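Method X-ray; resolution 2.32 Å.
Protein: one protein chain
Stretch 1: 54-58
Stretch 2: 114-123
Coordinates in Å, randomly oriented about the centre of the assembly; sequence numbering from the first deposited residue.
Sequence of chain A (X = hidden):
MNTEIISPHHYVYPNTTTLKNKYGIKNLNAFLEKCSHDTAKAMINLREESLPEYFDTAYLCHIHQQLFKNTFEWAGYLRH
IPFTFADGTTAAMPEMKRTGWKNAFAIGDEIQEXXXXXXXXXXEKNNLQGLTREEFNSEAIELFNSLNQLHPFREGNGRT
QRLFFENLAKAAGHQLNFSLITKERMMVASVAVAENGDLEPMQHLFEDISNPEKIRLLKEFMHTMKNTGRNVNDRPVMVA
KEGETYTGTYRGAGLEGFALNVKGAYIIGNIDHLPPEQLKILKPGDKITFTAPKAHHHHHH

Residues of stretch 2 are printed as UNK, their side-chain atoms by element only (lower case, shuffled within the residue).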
# COMPACT_ATOMS: atom_id res chain seq x y z
N TYR A 54 15.54 -8.42 12.86
CA TYR A 54 14.61 -7.84 13.83
C TYR A 54 13.70 -6.85 13.12
O TYR A 54 14.15 -5.80 12.67
CB TYR A 54 15.36 -7.14 14.98
CG TYR A 54 16.34 -8.06 15.63
CD1 TYR A 54 17.63 -7.65 15.91
CD2 TYR A 54 15.98 -9.37 15.95
CE1 TYR A 54 18.54 -8.52 16.49
CE2 TYR A 54 16.88 -10.25 16.53
CZ TYR A 54 18.16 -9.82 16.80
OH TYR A 54 19.04 -10.70 17.38
N PHE A 55 12.41 -7.20 13.03
CA PHE A 55 11.40 -6.23 12.63
C PHE A 55 11.03 -5.41 13.86
O PHE A 55 10.53 -5.95 14.84
CB PHE A 55 10.17 -6.93 12.05
CG PHE A 55 10.38 -7.50 10.65
CD1 PHE A 55 10.22 -6.70 9.52
CD2 PHE A 55 10.74 -8.83 10.47
CE1 PHE A 55 10.41 -7.22 8.20
CE2 PHE A 55 10.92 -9.37 9.18
CZ PHE A 55 10.77 -8.56 8.03
N ASP A 56 11.28 -4.10 13.78
CA ASP A 56 11.15 -3.18 14.88
C ASP A 56 11.07 -1.75 14.32
O ASP A 56 11.03 -1.54 13.10
CB ASP A 56 12.33 -3.34 15.86
CG ASP A 56 13.72 -3.16 15.17
OD1 ASP A 56 13.82 -2.64 14.02
OD2 ASP A 56 14.75 -3.51 15.82
N THR A 57 11.09 -0.76 15.23
CA THR A 57 11.02 0.65 14.83
C THR A 57 12.27 1.11 14.06
O THR A 57 12.17 1.93 13.13
CB THR A 57 10.79 1.53 16.06
OG1 THR A 57 9.45 1.29 16.60
CG2 THR A 57 11.04 3.02 15.75
N ALA A 58 13.45 0.55 14.42
CA ALA A 58 14.67 0.77 13.63
C ALA A 58 14.45 0.39 12.17
O ALA A 58 14.81 1.14 11.27
CB ALA A 58 15.84 -0.04 14.18
N UNK A 114 3.70 4.06 21.83
CA UNK A 114 3.18 3.14 20.84
C UNK A 114 4.28 2.39 20.12
O UNK A 114 4.21 1.17 19.94
N UNK A 115 5.37 3.10 19.74
CA UNK A 115 6.40 2.40 18.97
C UNK A 115 7.13 1.39 19.85
O UNK A 115 7.43 0.28 19.40
c UNK A 115 6.77 4.20 17.23
c UNK A 115 7.68 5.38 16.86
c UNK A 115 7.39 3.36 18.34
c UNK A 115 6.46 3.27 16.03
N UNK A 116 7.35 1.75 21.13
CA UNK A 116 7.96 0.80 22.05
C UNK A 116 7.11 -0.45 22.14
O UNK A 116 7.63 -1.58 22.04
o UNK A 116 8.70 3.22 25.51
n UNK A 116 10.27 4.34 24.38
c UNK A 116 9.06 2.64 23.22
c UNK A 116 8.19 1.46 23.42
c UNK A 116 9.33 3.42 24.47
N UNK A 117 5.78 -0.28 22.18
CA UNK A 117 4.89 -1.43 22.24
C UNK A 117 5.04 -2.31 21.00
O UNK A 117 5.18 -3.54 21.10
c UNK A 117 1.73 1.48 24.39
n UNK A 117 2.01 0.24 24.79
c UNK A 117 3.45 -0.99 22.38
n UNK A 117 2.13 2.52 25.13
n UNK A 117 1.05 1.69 23.26
c UNK A 117 2.79 -1.73 23.51
c UNK A 117 1.60 -0.94 24.06
N UNK A 118 5.09 -1.67 19.81
CA UNK A 118 5.26 -2.46 18.61
C UNK A 118 6.58 -3.22 18.65
O UNK A 118 6.61 -4.44 18.42
c UNK A 118 5.14 -1.58 17.38
c UNK A 118 4.44 -2.43 15.15
c UNK A 118 6.79 -1.60 15.42
c UNK A 118 5.59 -2.29 16.10
N UNK A 119 7.65 -2.54 19.13
CA UNK A 119 8.93 -3.23 19.32
C UNK A 119 8.79 -4.42 20.26
O UNK A 119 9.32 -5.50 19.99
c UNK A 119 10.52 -1.29 18.79
o UNK A 119 9.90 -1.16 17.71
c UNK A 119 9.99 -2.27 19.86
o UNK A 119 11.55 -0.61 19.05
N UNK A 120 8.10 -4.25 21.39
CA UNK A 120 8.02 -5.39 22.30
C UNK A 120 7.22 -6.52 21.68
O UNK A 120 7.59 -7.70 21.81
o UNK A 120 9.40 -6.26 25.14
n UNK A 120 7.96 -7.49 26.33
c UNK A 120 7.06 -6.12 24.55
c UNK A 120 8.25 -6.63 25.37
c UNK A 120 7.42 -4.96 23.64
N UNK A 121 6.15 -6.19 20.93
CA UNK A 121 5.25 -7.26 20.52
C UNK A 121 5.93 -8.18 19.51
O UNK A 121 6.07 -9.39 19.75
c UNK A 121 3.97 -6.69 19.95
o UNK A 121 3.36 -5.88 20.94
c UNK A 121 3.00 -7.83 19.65
N UNK A 122 6.43 -7.58 18.42
CA UNK A 122 7.18 -8.31 17.42
C UNK A 122 8.32 -9.10 18.05
O UNK A 122 8.66 -10.18 17.56
c UNK A 122 5.98 -7.90 14.66
c UNK A 122 7.72 -7.35 16.37
c UNK A 122 7.15 -5.67 14.53
c UNK A 122 6.62 -6.77 15.47
N UNK A 123 8.89 -8.60 19.15
CA UNK A 123 10.06 -9.30 19.66
C UNK A 123 9.64 -10.56 20.40
O UNK A 123 10.26 -11.62 20.22
c UNK A 123 10.87 -8.37 20.56
O HOH W 1 13.59 0.19 17.26

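Position 114 has backbone atoms alone, with no side-chain atom in the model, which makes it Gly-114; nothing of stretch 1 lies near it.

Position 115 carries four carbons. CB is followed by a carbon bonded to two others, so the chain forks at its second atom. Its CA-to-CB bond points toward stretch 1, and CB lies 3.4 Å from Thr-57 OG1. An all-carbon chain with this fork is Leu-115.

Position 116 has three carbons in a row, the third bearing one oxygen and one nitrogen: an amide at the end of two methylene groups, hence Gln-116. Its CA-to-CB bond points away from stretch 1, and the residue is exposed.

At position 117 three carbons lead to a nitrogen, then to a carbon carrying two more nitrogens. This guanidinium group identifies Arg-117, which is out of reach of stretch 1.

Position 118 again shows four carbons forked at the second. CA-to-CB points toward stretch 1, and one terminal carbon lies 4.1 Å from Thr-57 OG1. The residue is Leu-118, and that terminal atom is CD2. Its backbone N bonds to Gly-114 O at 3.0 Å, a regular helical step.

Position 119 has two carbons, the second carrying two oxygens, a short carboxylate. One oxygen stands 2.8 Å from Thr-57 N and 2.7 Å from Thr-57 OG1; the other lies 2.8 Å from water 1. This is Asp-119, with OD1 facing Thr-57 and OD2 the water. CA-to-CB runs sideways, but the m rotamer (chi1 -75°) brings the carboxylate nearer to stretch 1.

Position 120 repeats the pattern of three carbons ending in one oxygen and one nitrogen, so it is Gln-120, exposed and out of reach of stretch 1.

Position 121 has a CB that carries one oxygen and one carbon. That is Thr-121; its OG1 donates to Arg-117 O at 3.0 Å, a bond back to its own helix, and the side chain does not touch stretch 1.

Position 122 holds four carbons forked at the second, and its CA-to-CB bond points toward stretch 1. One tip lies 3.4 Å from Phe-55 O and 4.1 Å from Phe-55 CB. It is Leu-122, and the tip is CD1.

Position 123 has a single side-chain carbon, Ala-123, which makes no contact with stretch 1.

The contacting positions, 115, 118, 119 and 122, are spaced three, one and three residues apart, as expected for one side of a helix. Its polar centre is Asp-119 OD1, which accepts from both Thr-57 N (2.8 Å, N-H...O angle 136°) and Thr-57 OG1 (2.7 Å), tying the first turn of one helix to the side of another. Water 1 extends this link by accepting from Ala-58 N at 2.9 Å and donating to Asp-119 OD2 at 2.8 Å. One apolar contact accompanies the polar site: Phe-55 CB meets Leu-122 CD1 at 4.1 Å. Only 270 Å² is buried in total, a small contact with a well-defined polar anchor.

Stretch 2, residues 114-123: GLQRLDQTLA
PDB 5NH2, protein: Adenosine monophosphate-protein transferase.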